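Local structure of phosphoserine phosphatase RsbX (Bacillus subtilis, 3W42) at residues N109-L114 and I152-G157; D156-P161 and D189-I194. The protein dephosphorylates the phosphoserine of RsbS as a manganese-binding PPM-type phosphatase, and so holds down the activity of the stress factor sigma-B. One frame throughout, in Å; residues are numbered along the deposited sequence.

Contact 1 of 2, residues N109-L114 and I152-G157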
ATOM      1  N   ASN A 109      -8.360  -1.921  -6.276  1.00  5.39           N
ATOM      2  CA  ASN A 109      -8.735  -0.611  -5.795  1.00  6.37           C
ATOM      3  C   ASN A 109      -7.919  -0.132  -4.618  1.00  5.34           C
ATOM      4  O   ASN A 109      -8.313   0.863  -3.981  1.00  7.87           O
ATOM      5  CB  ASN A 109     -10.243  -0.557  -5.515  1.00  6.32           C
ATOM      6  CG  ASN A 109     -10.603  -1.340  -4.276  1.00  5.85           C
ATOM      7  OD1 ASN A 109      -9.796  -2.138  -3.767  1.00  6.35           O
ATOM      8  ND2 ASN A 109     -11.820  -1.102  -3.807  1.00  6.67           N
ATOM      9  N   VAL A 110      -6.773  -0.721  -4.360  1.00  4.76           N
ATOM     10  CA  VAL A 110      -5.838  -0.173  -3.416  1.00  5.14           C
ATOM     11  C   VAL A 110      -5.019   0.872  -4.130  1.00  6.48           C
ATOM     12  O   VAL A 110      -4.441   0.607  -5.213  1.00 11.42           O
ATOM     13  CB  VAL A 110      -4.907  -1.322  -2.819  1.00  5.15           C
ATOM     14  CG1 VAL A 110      -3.907  -0.738  -1.833  1.00  7.98           C
ATOM     15  CG2 VAL A 110      -5.752  -2.395  -2.168  1.00  6.67           C
ATOM     16  N   ARG A 111      -5.028   2.097  -3.652  1.00  4.63           N
ATOM     17  CA  ARG A 111      -4.500   3.250  -4.369  1.00  4.69           C
ATOM     18  C   ARG A 111      -3.114   3.641  -3.884  1.00  3.88           C
ATOM     19  O   ARG A 111      -2.786   3.464  -2.717  1.00  6.10           O
ATOM     20  CB  ARG A 111      -5.425   4.417  -4.216  1.00  5.96           C
ATOM     21  CG  ARG A 111      -6.923   4.184  -4.666  1.00  9.50           C
ATOM     22  CD  ARG A 111      -7.041   3.642  -6.018  1.00 10.24           C
ATOM     23  NE  ARG A 111      -6.573   4.548  -7.046  1.00 10.74           N
ATOM     24  CZ  ARG A 111      -7.280   5.539  -7.606  1.00 10.62           C
ATOM     25  NH1 ARG A 111      -8.593   5.654  -7.308  1.00  9.45           N
ATOM     26  NH2 ARG A 111      -6.710   6.337  -8.507  1.00 11.91           N
ATOM     27  N   PHE A 112      -2.331   4.193  -4.782  1.00  4.73           N
ATOM     28  CA  PHE A 112      -0.997   4.677  -4.510  1.00  4.24           C
ATOM     29  C   PHE A 112      -0.862   6.059  -5.118  1.00  4.11           C
ATOM     30  O   PHE A 112      -1.203   6.286  -6.289  1.00  5.45           O
ATOM     31  CB  PHE A 112       0.053   3.741  -5.158  1.00  5.12           C
ATOM     32  CG  PHE A 112       1.476   4.198  -5.110  1.00  4.71           C
ATOM     33  CD1 PHE A 112       2.095   4.673  -3.960  1.00  4.89           C
ATOM     34  CD2 PHE A 112       2.302   4.047  -6.234  1.00  5.89           C
ATOM     35  CE1 PHE A 112       3.438   4.984  -3.954  1.00  5.35           C
ATOM     36  CE2 PHE A 112       3.630   4.359  -6.241  1.00  6.80           C
ATOM     37  CZ  PHE A 112       4.225   4.845  -5.091  1.00  6.30           C
ATOM     38  N   ILE A 113      -0.376   7.010  -4.309  1.00  4.02           N
ATOM     39  CA  ILE A 113      -0.132   8.366  -4.738  1.00  5.02           C
ATOM     40  C   ILE A 113       1.237   8.776  -4.238  1.00  4.70           C
ATOM     41  O   ILE A 113       1.485   8.675  -3.024  1.00  5.28           O
ATOM     42  CB  ILE A 113      -1.239   9.377  -4.154  1.00  6.66           C
ATOM     43  CG1 ILE A 113      -2.663   8.919  -4.511  1.00  7.82           C
ATOM     44  CG2 ILE A 113      -0.902  10.762  -4.704  1.00  8.78           C
ATOM     45  CD1 ILE A 113      -3.320   8.008  -3.543  1.00 10.06           C
ATOM     46  N   LEU A 114       2.109   9.222  -5.117  1.00  6.10           N
ATOM     47  CA  LEU A 114       3.440   9.735  -4.751  1.00  6.09           C
ATOM     48  C   LEU A 114       3.507  11.182  -5.224  1.00  7.40           C
ATOM     49  O   LEU A 114       3.340  11.484  -6.389  1.00  9.47           O
ATOM     50  CB  LEU A 114       4.542   8.851  -5.296  1.00  7.24           C
ATOM     51  CG  LEU A 114       6.004   9.269  -4.909  1.00  8.85           C
ATOM     52  CD1 LEU A 114       6.914   8.011  -4.710  1.00 10.10           C
ATOM     53  CD2 LEU A 114       6.579  10.331  -5.839  1.00 10.93           C
ATOM     54  N   ILE A 152       1.471   7.754  -0.229  1.00  3.84           N
ATOM     55  CA  ILE A 152       0.528   6.922   0.497  1.00  3.71           C
ATOM     56  C   ILE A 152       0.105   5.757  -0.352  1.00  3.25           C
ATOM     57  O   ILE A 152      -0.091   5.906  -1.582  1.00  4.39           O
ATOM     58  CB  ILE A 152      -0.682   7.744   0.969  1.00  4.65           C
ATOM     59  CG1 ILE A 152      -1.589   6.942   1.936  1.00  5.51           C
ATOM     60  CG2 ILE A 152      -1.511   8.288  -0.195  1.00  6.08           C
ATOM     61  CD1 ILE A 152      -2.721   7.769   2.567  1.00  6.94           C
ATOM     62  N   ILE A 153      -0.106   4.617   0.263  1.00  3.79           N
ATOM     63  CA  ILE A 153      -0.836   3.476  -0.294  1.00  3.94           C
ATOM     64  C   ILE A 153      -2.012   3.224   0.625  1.00  3.91           C
ATOM     65  O   ILE A 153      -1.785   3.115   1.847  1.00  4.56           O
ATOM     66  CB  ILE A 153       0.013   2.198  -0.390  1.00  4.30           C
ATOM     67  CG1 ILE A 153       1.263   2.447  -1.255  1.00  5.04           C
ATOM     68  CG2 ILE A 153      -0.788   1.059  -0.960  1.00  5.25           C
ATOM     69  CD1 ILE A 153       2.296   1.281  -1.148  1.00  9.92           C
ATOM     70  N   HIS A 154      -3.235   3.130   0.129  1.00  4.00           N
ATOM     71  CA  HIS A 154      -4.388   2.963   1.026  1.00  4.19           C
ATOM     72  C   HIS A 154      -5.461   2.088   0.449  1.00  4.40           C
ATOM     73  O   HIS A 154      -5.703   2.052  -0.786  1.00  4.94           O
ATOM     74  CB  HIS A 154      -4.962   4.320   1.408  1.00  5.16           C
ATOM     75  CG  HIS A 154      -5.634   5.092   0.329  1.00  5.53           C
ATOM     76  ND1 HIS A 154      -6.943   4.858  -0.035  1.00  6.21           N
ATOM     77  CD2 HIS A 154      -5.240   6.129  -0.463  1.00  6.18           C
ATOM     78  CE1 HIS A 154      -7.274   5.733  -1.006  1.00  7.23           C
ATOM     79  NE2 HIS A 154      -6.254   6.519  -1.275  1.00  7.52           N
ATOM     80  N   THR A 155      -6.158   1.363   1.308  1.00  4.09           N
ATOM     81  CA  THR A 155      -7.343   0.637   0.941  1.00  4.26           C
ATOM     82  C   THR A 155      -8.542   1.577   0.734  1.00  5.29           C
ATOM     83  O   THR A 155      -8.519   2.760   1.126  1.00  5.19           O
ATOM     84  CB  THR A 155      -7.649  -0.520   1.899  1.00  4.77           C
ATOM     85  OG1 THR A 155      -7.937   0.046   3.176  1.00  5.15           O
ATOM     86  CG2 THR A 155      -6.527  -1.538   1.969  1.00  5.42           C
ATOM     87  N   ASP A 156      -9.587   0.992   0.200  1.00  5.36           N
ATOM     88  CA  ASP A 156     -10.818   1.736  -0.061  1.00  5.94           C
ATOM     89  C   ASP A 156     -11.565   2.208   1.162  1.00  6.32           C
ATOM     90  O   ASP A 156     -12.438   3.016   1.055  1.00  9.28           O
ATOM     91  CB  ASP A 156     -11.716   0.930  -1.010  1.00  5.55           C
ATOM     92  CG  ASP A 156     -12.244  -0.358  -0.420  1.00  4.99           C
ATOM     93  OD1 ASP A 156     -11.892  -0.685   0.725  1.00  5.33           O
ATOM     94  OD2 ASP A 156     -13.024  -1.037  -1.159  1.00  5.99           O
ATOM     95  N   GLY A 157     -11.174   1.778   2.341  1.00  5.75           N
ATOM     96  CA  GLY A 157     -11.753   2.309   3.569  1.00  6.12           C
ATOM     97  C   GLY A 157     -11.360   3.756   3.819  1.00  7.06           C
ATOM     98  O   GLY A 157     -12.019   4.404   4.619  1.00  8.23           O
TER
HETATM   99  O   HOH W   1      -9.322  -1.568  -0.921  1.00  5.72           O
HETATM  100  O   HOH W   2      -8.231   2.621  -2.176  1.00 15.96           O

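Contact 2 of 2, residues D156-P161 and D189-I194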
ATOM      1  N   ASP A 156      -9.587   0.992   0.200  1.00  5.36           N
ATOM      2  CA  ASP A 156     -10.818   1.736  -0.061  1.00  5.94           C
ATOM      3  C   ASP A 156     -11.565   2.208   1.162  1.00  6.32           C
ATOM      4  O   ASP A 156     -12.438   3.016   1.055  1.00  9.28           O
ATOM      5  CB  ASP A 156     -11.716   0.930  -1.010  1.00  5.55           C
ATOM      6  CG  ASP A 156     -12.244  -0.358  -0.420  1.00  4.99           C
ATOM      7  OD1 ASP A 156     -11.892  -0.685   0.725  1.00  5.33           O
ATOM      8  OD2 ASP A 156     -13.024  -1.037  -1.159  1.00  5.99           O
ATOM      9  N   GLY A 157     -11.174   1.778   2.341  1.00  5.75           N
ATOM     10  CA  GLY A 157     -11.753   2.309   3.569  1.00  6.12           C
ATOM     11  C   GLY A 157     -11.360   3.756   3.819  1.00  7.06           C
ATOM     12  O   GLY A 157     -12.019   4.404   4.619  1.00  8.23           O
ATOM     13  N   LEU A 158     -10.294   4.273   3.202  1.00  6.87           N
ATOM     14  CA  LEU A 158      -9.899   5.648   3.309  1.00  7.08           C
ATOM     15  C   LEU A 158     -10.446   6.380   2.053  1.00  8.28           C
ATOM     16  O   LEU A 158     -10.045   6.116   0.942  1.00 10.15           O
ATOM     17  CB  LEU A 158      -8.387   5.791   3.324  1.00  6.24           C
ATOM     18  CG  LEU A 158      -7.894   7.220   3.476  1.00  7.10           C
ATOM     19  CD1 LEU A 158      -8.230   7.855   4.747  1.00  8.47           C
ATOM     20  CD2 LEU A 158      -6.396   7.283   3.247  1.00  7.25           C
ATOM     21  N   ASN A 159     -11.385   7.312   2.321  1.00  9.54           N
ATOM     22  CA  ASN A 159     -12.093   8.049   1.287  1.00 11.96           C
ATOM     23  C   ASN A 159     -11.846   9.544   1.552  1.00 10.25           C
ATOM     24  O   ASN A 159     -12.395  10.151   2.443  1.00 13.25           O
ATOM     25  CB  ASN A 159     -13.578   7.744   1.331  1.00 15.57           C
ATOM     26  CG  ASN A 159     -14.347   8.423   0.224  1.00 22.59           C
ATOM     27  OD1 ASN A 159     -13.761   9.058  -0.693  1.00 24.56           O
ATOM     28  ND2 ASN A 159     -15.682   8.301   0.283  1.00 28.63           N
ATOM     29  N   VAL A 160     -10.992  10.122   0.709  1.00 10.55           N
ATOM     30  CA  VAL A 160     -10.493  11.499   0.887  1.00  9.28           C
ATOM     31  C   VAL A 160     -10.669  12.284  -0.372  1.00  9.62           C
ATOM     32  O   VAL A 160     -10.320  11.807  -1.438  1.00 12.06           O
ATOM     33  CB  VAL A 160      -8.932  11.470   1.226  1.00 10.91           C
ATOM     34  CG1 VAL A 160      -8.406  12.910   1.329  1.00 10.89           C
ATOM     35  CG2 VAL A 160      -8.710  10.718   2.467  1.00 11.77           C
ATOM     36  N   PRO A 161     -11.205  13.497  -0.331  1.00 10.35           N
ATOM     37  CA  PRO A 161     -11.442  14.255  -1.594  1.00 12.10           C
ATOM     38  C   PRO A 161     -10.174  14.571  -2.383  1.00 10.37           C
ATOM     39  O   PRO A 161     -10.197  14.462  -3.560  1.00 13.63           O
ATOM     40  CB  PRO A 161     -12.164  15.517  -1.140  1.00 12.76           C
ATOM     41  CG  PRO A 161     -12.797  15.160   0.133  1.00 12.21           C
ATOM     42  CD  PRO A 161     -11.843  14.146   0.813  1.00 10.91           C
ATOM     43  N   ASP A 189     -15.563   0.921   6.828  1.00  8.51           N
ATOM     44  CA  ASP A 189     -14.887  -0.239   6.328  1.00  7.14           C
ATOM     45  C   ASP A 189     -13.577  -0.343   7.110  1.00  6.23           C
ATOM     46  O   ASP A 189     -13.155   0.616   7.740  1.00  7.02           O
ATOM     47  CB  ASP A 189     -14.578  -0.076   4.806  1.00  7.85           C
ATOM     48  CG  ASP A 189     -14.028  -1.329   4.121  1.00  6.30           C
ATOM     49  OD1 ASP A 189     -14.159  -2.443   4.698  1.00  6.86           O
ATOM     50  OD2 ASP A 189     -13.514  -1.192   2.979  1.00  6.69           O
ATOM     51  N   ASP A 190     -12.896  -1.500   7.024  1.00  6.04           N
ATOM     52  CA  ASP A 190     -11.497  -1.571   7.370  1.00  5.28           C
ATOM     53  C   ASP A 190     -10.731  -0.491   6.624  1.00  5.11           C
ATOM     54  O   ASP A 190     -11.004  -0.242   5.431  1.00  5.44           O
ATOM     55  CB  ASP A 190     -10.947  -2.930   6.976  1.00  5.37           C
ATOM     56  CG  ASP A 190     -11.649  -4.123   7.668  1.00  5.77           C
ATOM     57  OD1 ASP A 190     -12.040  -3.983   8.836  1.00  6.75           O
ATOM     58  OD2 ASP A 190     -11.710  -5.185   7.028  1.00  5.93           O
ATOM     59  N   LEU A 191      -9.804   0.132   7.307  1.00  5.32           N
ATOM     60  CA  LEU A 191      -9.046   1.262   6.730  1.00  5.63           C
ATOM     61  C   LEU A 191      -7.601   1.021   7.030  1.00  5.61           C
ATOM     62  O   LEU A 191      -7.201   0.951   8.213  1.00  6.35           O
ATOM     63  CB  LEU A 191      -9.549   2.558   7.360  1.00  6.97           C
ATOM     64  CG  LEU A 191      -9.122   3.871   6.752  1.00  7.18           C
ATOM     65  CD1 LEU A 191      -9.995   5.008   7.273  1.00  9.20           C
ATOM     66  CD2 LEU A 191      -7.693   4.194   6.990  1.00  9.31           C
ATOM     67  N   THR A 192      -6.764   0.929   5.976  1.00  5.05           N
ATOM     68  CA  THR A 192      -5.316   0.719   6.054  1.00  4.57           C
ATOM     69  C   THR A 192      -4.633   1.692   5.194  1.00  5.17           C
ATOM     70  O   THR A 192      -5.019   1.867   4.021  1.00  5.14           O
ATOM     71  CB  THR A 192      -4.953  -0.728   5.646  1.00  5.55           C
ATOM     72  OG1 THR A 192      -5.695  -1.653   6.409  1.00  6.03           O
ATOM     73  CG2 THR A 192      -3.505  -0.997   5.852  1.00  6.77           C
ATOM     74  N   TYR A 193      -3.567   2.314   5.702  1.00  4.73           N
ATOM     75  CA  TYR A 193      -2.704   3.098   4.825  1.00  5.30           C
ATOM     76  C   TYR A 193      -1.280   3.004   5.295  1.00  5.02           C
ATOM     77  O   TYR A 193      -0.986   2.809   6.471  1.00  5.38           O
ATOM     78  CB  TYR A 193      -3.168   4.576   4.667  1.00  5.47           C
ATOM     79  CG  TYR A 193      -3.254   5.412   5.901  1.00  5.20           C
ATOM     80  CD1 TYR A 193      -2.150   6.001   6.475  1.00  6.20           C
ATOM     81  CD2 TYR A 193      -4.483   5.673   6.481  1.00  6.09           C
ATOM     82  CE1 TYR A 193      -2.286   6.829   7.602  1.00  6.86           C
ATOM     83  CE2 TYR A 193      -4.607   6.506   7.567  1.00  7.49           C
ATOM     84  CZ  TYR A 193      -3.533   7.067   8.131  1.00  7.34           C
ATOM     85  OH  TYR A 193      -3.708   7.893   9.227  1.00  9.83           O
ATOM     86  N   ILE A 194      -0.366   3.175   4.332  1.00  4.37           N
ATOM     87  CA  ILE A 194       1.059   3.298   4.563  1.00  4.28           C
ATOM     88  C   ILE A 194       1.475   4.640   4.015  1.00  3.59           C
ATOM     89  O   ILE A 194       1.223   4.934   2.857  1.00  4.68           O
ATOM     90  CB  ILE A 194       1.865   2.185   3.908  1.00  5.34           C
ATOM     91  CG1 ILE A 194       1.466   0.793   4.381  1.00  7.51           C
ATOM     92  CG2 ILE A 194       3.370   2.443   4.078  1.00  7.75           C
ATOM     93  CD1 ILE A 194       2.251  -0.365   3.758  1.00  9.41           C
TER
HETATM   94  O   HOH W   3     -13.961   3.631   6.476  1.00 18.09           O

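Contact 1 of 2, residues N109-L114 and I152-G157
Four backbone hydrogen bonds join 111-114 to 152-154 as antiparallel neighbours, their short axes approaching to 4.8 Å. Arg111 and His154 form one hydrogen-bonded pair, with Arg111 N to His154 O and His154 N to Arg111 O both 2.9 Å; Ile113 and Ile152 form the next, its donors nearly along the C=O axes. On the face carrying these four side chains, Arg111 CB lies over the His154 ring, 4.0 Å from its centroid, a CH-pi contact offset toward the rim. The ring takes the crowded position between backbone N and carbonyl carbon (chi1 69°), and an almost straight bond of 2.9 Å from His154 ND1 to Thr155 O, in the ring plane, fixes its rotation. Ile113 CD1 touches both Ile152 CG2 and, obliquely, the NE2 corner of the His154 ring, while the bent Arg111 chain leads off to bind Pro124 O through NH2. On the other face Ile153 CG1 meets Phe112 CD1 at 3.6 Å and Ile153 CG2 meets Val110 CG1; Val110 and Ile153 pack against Val42, and Phe112 and Ile153 against Leu93, in the second sheet. Beyond the Arg111-His154 pair regular strand pairing stops, and two waters bridge the chains: one donates to both Asn109 O and His154 O, the other donates to Asn109 OD1 and accepts from Asp156 N. Asn109 ND2 reaches Asp156 OD2 (2.9 Å, 136° at the hydrogen) from above the carboxylate plane, the two groups turned 73° apart. This second-shell amide probably helps orient Asp156, whose OD1 binds manganese: the loop leaving a central strand of the PPM-type beta sandwich carries a metal-binding aspartate.

Contact 2 of 2, residues D156-P161 and D189-I194
The manganese site of the PPM-type phosphatase fold draws the loop after strand 150-154 against the residues leading into strand 191-198, with Asp156 on one side and Asp189 on the other; Asp44 completes the protein ligands. Asp156 OD1 and Asp189 OD2 stand only 2.8 Å apart because both bind the metal, and their carboxylate planes are turned 62° to each other. Asp189 CG is anti to its backbone N (chi1 -172°), which carries OD2 to the ion, while OD1 accepts a weak bond from Asp190 N. Next to the metal ligands the chains meet closely at Gly157, whose CA approaches Asp190 O at 3.2 Å in a CA-H...O contact and lies 4.3 Å from Leu191 CA. With no side chain on Gly157, the backbones can come this close. A water donates to Gly157 O at 2.8 Å and accepts from Asp189 N at 3.2 Å, bridging the two segments. The Leu191 CD1 methyl packs on the Gly157 carbonyl, 3.4 Å from Gly157 O. Farther from the ion the contact turns apolar: Leu158 CB meets Leu191 CG at 4.0 Å, and Leu158 CD2 touches Tyr193 CD2. The Tyr193 ring also stacks on Tyr15, and its OH is bonded to Ser177 OG. Two carboxylate oxygens this close would be expected to repel; the shared manganese probably offsets their charge and favours the ionised form of both aspartates.

Contacts 1 and 2 share Asp156 and Gly157, and their centres lie 7 Å apart. In one antiparallel sheet, strand 150-154 borders 111-115 within contact 1 and, on its other edge, 191-198, a pairing that joins the two contacts. This second edge is held by probable hydrogen bonds from Ile194 N to Ile153 O (2.9 Å) and from Thr155 N to Thr192 O (3.0 Å). The two contacts meet at the Asp156 carboxylate, OD2 facing contact 1 and OD1 the manganese about 2 Å from the side chain, which Asp189 of contact 2 and Asp44 also bind.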